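Local coordinates for alkaline phosphatase (Thermus thermophilus, PDB 7KWD), which is a homodimeric alkaline phosphatase that hydrolytically dephosphorylates compounds, using two zinc ions and one magnesium ion per active site, at the interface of chains A and B. Residues are numbered along the deposited sequence; one frame, centred on the assembly and turned at random. Chains: chain A/B, Alkaline phosphatase.

Contact 1: the interface of chains A and B. Residues chain A 27, 30, 453-454; chain B 75-76, 80.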
loop_
_atom_site.group_PDB
_atom_site.type_symbol
_atom_site.label_atom_id
_atom_site.label_comp_id
_atom_site.label_asym_id
_atom_site.label_seq_id
_atom_site.Cartn_x
_atom_site.Cartn_y
_atom_site.Cartn_z
ATOM N N ALA A 27 3.008 17.957 -2.532
ATOM C CA ALA A 27 4.072 17.162 -1.930
ATOM C C ALA A 27 5.430 17.604 -2.432
ATOM O O ALA A 27 6.436 17.483 -1.723
ATOM C CB ALA A 27 3.862 15.676 -2.219
ATOM N N ASN A 30 6.886 20.084 -0.207
ATOM C CA ASN A 30 7.080 19.602 1.159
ATOM C C ASN A 30 8.503 19.075 1.236
ATOM O O ASN A 30 8.780 17.955 0.804
ATOM C CB ASN A 30 6.077 18.519 1.527
ATOM C CG ASN A 30 6.324 17.968 2.920
ATOM O OD1 ASN A 30 6.764 18.692 3.809
ATOM N ND2 ASN A 30 6.053 16.692 3.115
ATOM N N GLY A 453 6.091 13.511 6.628
ATOM C CA GLY A 453 4.901 13.463 5.827
ATOM C C GLY A 453 5.163 12.849 4.466
ATOM O O GLY A 453 6.022 11.964 4.294
ATOM N N LEU A 454 4.377 13.311 3.487
ATOM C CA LEU A 454 4.421 12.815 2.114
ATOM C C LEU A 454 5.301 13.764 1.334
ATOM O O LEU A 454 4.944 14.931 1.174
ATOM C CB LEU A 454 3.042 12.738 1.478
ATOM C CG LEU A 454 3.058 12.442 -0.026
ATOM C CD1 LEU A 454 3.578 11.036 -0.321
ATOM C CD2 LEU A 454 1.696 12.602 -0.625
ATOM N N LEU B 75 -1.449 15.646 3.576
ATOM C CA LEU B 75 -0.361 14.725 3.914
ATOM C C LEU B 75 0.998 15.393 3.724
ATOM O O LEU B 75 1.996 14.964 4.295
ATOM C CB LEU B 75 -0.417 13.462 3.062
ATOM C CG LEU B 75 -1.698 12.644 3.175
ATOM C CD1 LEU B 75 -1.782 11.565 2.090
ATOM C CD2 LEU B 75 -1.796 12.015 4.580
ATOM N N ALA B 76 1.065 16.373 2.848
ATOM C CA ALA B 76 2.290 17.107 2.626
ATOM C C ALA B 76 2.548 18.148 3.695
ATOM O O ALA B 76 3.549 18.855 3.595
ATOM C CB ALA B 76 2.262 17.809 1.273
ATOM N N ASN B 80 1.119 12.956 9.891
ATOM C CA ASN B 80 0.462 11.727 9.515
ATOM C C ASN B 80 1.447 10.573 9.637
ATOM O O ASN B 80 2.678 10.739 9.604
ATOM C CB ASN B 80 -0.148 11.815 8.112
ATOM C CG ASN B 80 0.889 12.018 7.018
ATOM O OD1 ASN B 80 1.329 11.051 6.376
ATOM N ND2 ASN B 80 1.280 13.277 6.798
HETATM O O HOH W 1 5.489 11.360 8.420
#

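Contact 2: the interface of chains A and B. Residues chain A 399-400, 429-430, 432-433; chain B 326-327.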
loop_
_atom_site.group_PDB
_atom_site.type_symbol
_atom_site.label_atom_id
_atom_site.label_comp_id
_atom_site.label_asym_id
_atom_site.label_seq_id
_atom_site.Cartn_x
_atom_site.Cartn_y
_atom_site.Cartn_z
ATOM N N VAL A 399 -0.941 -9.757 -19.637
ATOM C CA VAL A 399 -0.744 -8.310 -19.729
ATOM C C VAL A 399 -0.853 -7.648 -18.357
ATOM O O VAL A 399 0.080 -6.990 -17.896
ATOM C CB VAL A 399 -1.734 -7.681 -20.733
ATOM C CG1 VAL A 399 -1.576 -6.157 -20.790
ATOM C CG2 VAL A 399 -1.498 -8.312 -22.101
ATOM N N ARG A 400 -2.006 -7.764 -17.716
ATOM C CA ARG A 400 -2.081 -7.407 -16.310
ATOM C C ARG A 400 -1.075 -8.222 -15.525
ATOM O O ARG A 400 -0.302 -7.680 -14.716
ATOM C CB ARG A 400 -3.493 -7.631 -15.798
ATOM C CG ARG A 400 -3.624 -7.630 -14.289
ATOM C CD ARG A 400 -5.059 -7.337 -13.912
ATOM N NE ARG A 400 -5.360 -7.910 -12.610
ATOM C CZ ARG A 400 -6.564 -7.888 -12.057
ATOM N NH1 ARG A 400 -7.562 -7.327 -12.719
ATOM N NH2 ARG A 400 -6.755 -8.437 -10.859
ATOM N N SER A 429 -1.895 -7.551 -7.539
ATOM C CA SER A 429 -2.539 -6.622 -8.459
ATOM C C SER A 429 -2.023 -6.831 -9.888
ATOM O O SER A 429 -2.747 -6.601 -10.856
ATOM C CB SER A 429 -2.283 -5.164 -8.065
ATOM O OG SER A 429 -2.390 -4.916 -6.681
ATOM N N SER A 430 -0.780 -7.287 -10.027
ATOM C CA SER A 430 -0.098 -7.241 -11.310
ATOM C C SER A 430 1.222 -7.969 -11.130
ATOM O O SER A 430 1.570 -8.388 -10.024
ATOM C CB SER A 430 0.117 -5.782 -11.751
ATOM O OG SER A 430 1.427 -5.337 -11.410
ATOM N N GLN A 432 3.824 -6.146 -12.198
ATOM C CA GLN A 432 4.619 -4.954 -12.484
ATOM C C GLN A 432 4.637 -3.989 -11.294
ATOM O O GLN A 432 3.963 -4.191 -10.288
ATOM C CB GLN A 432 4.052 -4.247 -13.734
ATOM C CG GLN A 432 4.169 -5.068 -15.012
ATOM C CD GLN A 432 2.962 -5.977 -15.233
ATOM O OE1 GLN A 432 3.002 -7.145 -14.867
ATOM N NE2 GLN A 432 1.886 -5.434 -15.805
ATOM N N HIS A 433 5.418 -2.909 -11.428
ATOM C CA HIS A 433 5.423 -1.846 -10.422
ATOM C C HIS A 433 4.050 -1.187 -10.327
ATOM O O HIS A 433 3.253 -1.207 -11.271
ATOM C CB HIS A 433 6.423 -0.752 -10.763
ATOM C CG HIS A 433 7.800 -1.254 -10.989
ATOM N ND1 HIS A 433 8.821 -0.442 -11.430
ATOM C CD2 HIS A 433 8.332 -2.492 -10.847
ATOM C CE1 HIS A 433 9.926 -1.159 -11.559
ATOM N NE2 HIS A 433 9.649 -2.401 -11.225
ATOM N N TYR B 326 -0.655 -0.063 -12.498
ATOM C CA TYR B 326 0.559 -0.855 -12.657
ATOM C C TYR B 326 1.318 -0.494 -13.933
ATOM O O TYR B 326 0.792 0.164 -14.845
ATOM C CB TYR B 326 0.234 -2.366 -12.615
ATOM C CG TYR B 326 -0.689 -2.830 -13.700
ATOM C CD1 TYR B 326 -0.219 -2.990 -15.004
ATOM C CD2 TYR B 326 -2.008 -3.143 -13.428
ATOM C CE1 TYR B 326 -1.051 -3.442 -16.021
ATOM C CE2 TYR B 326 -2.868 -3.568 -14.447
ATOM C CZ TYR B 326 -2.374 -3.729 -15.742
ATOM O OH TYR B 326 -3.212 -4.169 -16.759
ATOM N N GLY B 327 2.590 -0.914 -13.957
ATOM C CA GLY B 327 3.488 -0.607 -15.060
ATOM C C GLY B 327 3.003 -1.164 -16.384
ATOM O O GLY B 327 2.789 -2.369 -16.494
#

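Contact 1: the interface of chains A and B
With CG turned anti to the backbone N (chi1 177°), the side chain of A:Asn30 lies alongside B:Ala76 and sets one face of its carboxamide against the backbone carbonyl oxygen of that residue. This oxygen stands above the amide face rather than in its plane, 3.3 Å from A:Asn30 ND2, so the contact is a polar packing and not a bond. The amide nitrogen is spent within chain A: ND2 of A:Asn30 donates to O of A:Leu454 at 2.8 Å, almost straight (171° at H), with the acceptor in the amide plane. That bond fixes the flip of the carboxamide and ties it to the segment that crosses to chain B. There, N of A:Leu454 donates to O of B:Leu75 at 3.0 Å, approaching from above the carbonyl plane. The same B:Leu75 oxygen receives a weak bond from ND2 of B:Asn80. The methyl of B:Ala76 packs against two chain A residues, its CB 3.7 Å from CA of A:Ala27 and 3.9 Å from CB of A:Asn30. Water 1 links N of A:Gly453 to O of B:Asn80. In the fold, the end of helix 70-75, the loop after it and the start of strand 80-84 of chain B meet 3-10 helix 27-29 of chain A, the residue following it, and the loop residue A:Gly453 leading into strand 454-456.

Contact 2: the interface of chains A and B
The phenol ring of B:Tyr326 turns one face to chain A and lies beneath A:Ser430 and A:Arg400 of the partner subunit in this member of the alkaline phosphatase family. Over the ring root is A:Ser430, its CB 3.6 Å from CG of B:Tyr326; over the hydroxyl end is the start of A:Arg400, with CA 3.7 Å from CZ of the tyrosine. Above the same face, just outside the ring's rim at CD1, stands the amide nitrogen of A:Gln432, NE2 3.3 Å from CD1 of B:Tyr326. The two side chains run side by side, pointing the same way, with the amide plane steeply inclined to the ring (81°). A:Arg400 runs across the tyrosine at about a right angle and touches it through the aliphatic CB and CG. B:Tyr326 holds CG between its backbone N and carbonyl carbon (chi1 61°), which carries the ring under A:Ser430 and out towards A:Arg400. Bending at chi2, A:Gln432 brings NE2 to O of B:Gly327, a 3.3 Å bond nearly along the C=O axis and in the amide plane; weak bonds from the same nitrogen to O of A:Val399 and A:Arg400 join it to that neighbouring stretch. Behind it, OG of A:Ser430 accepts N of A:Gln432 at 2.6 Å, bracing the turn from which the amide extends. B:Gly327 N donates at 2.8 Å, in a bond bent at the hydrogen (137°), to O of A:His433, whose imidazole binds a zinc ion and points away from the tyrosine.

Contact 1 and contact 2 have their centres about 26 Å apart on the same two-fold interface and share no residues. Each has a twin with the chains exchanged, so both patches are used twice in the homodimer. Contact 1 joins N-terminal residues and strand 454-456 of chain A to the 75-80 region of chain B, its centre about 22 Å from the catalytic A:Ser95. Contact 2 draws on the start of strand 433-434, loops at 399-400 and 429-432 and, in chain B, 326-327; its centre is about 14 Å from A:Ser95. Contact 1 lies farther from the active site, whereas contact 2, with its zinc ligand, may couple dimer assembly to the metal site. Together they may help fix the subunits.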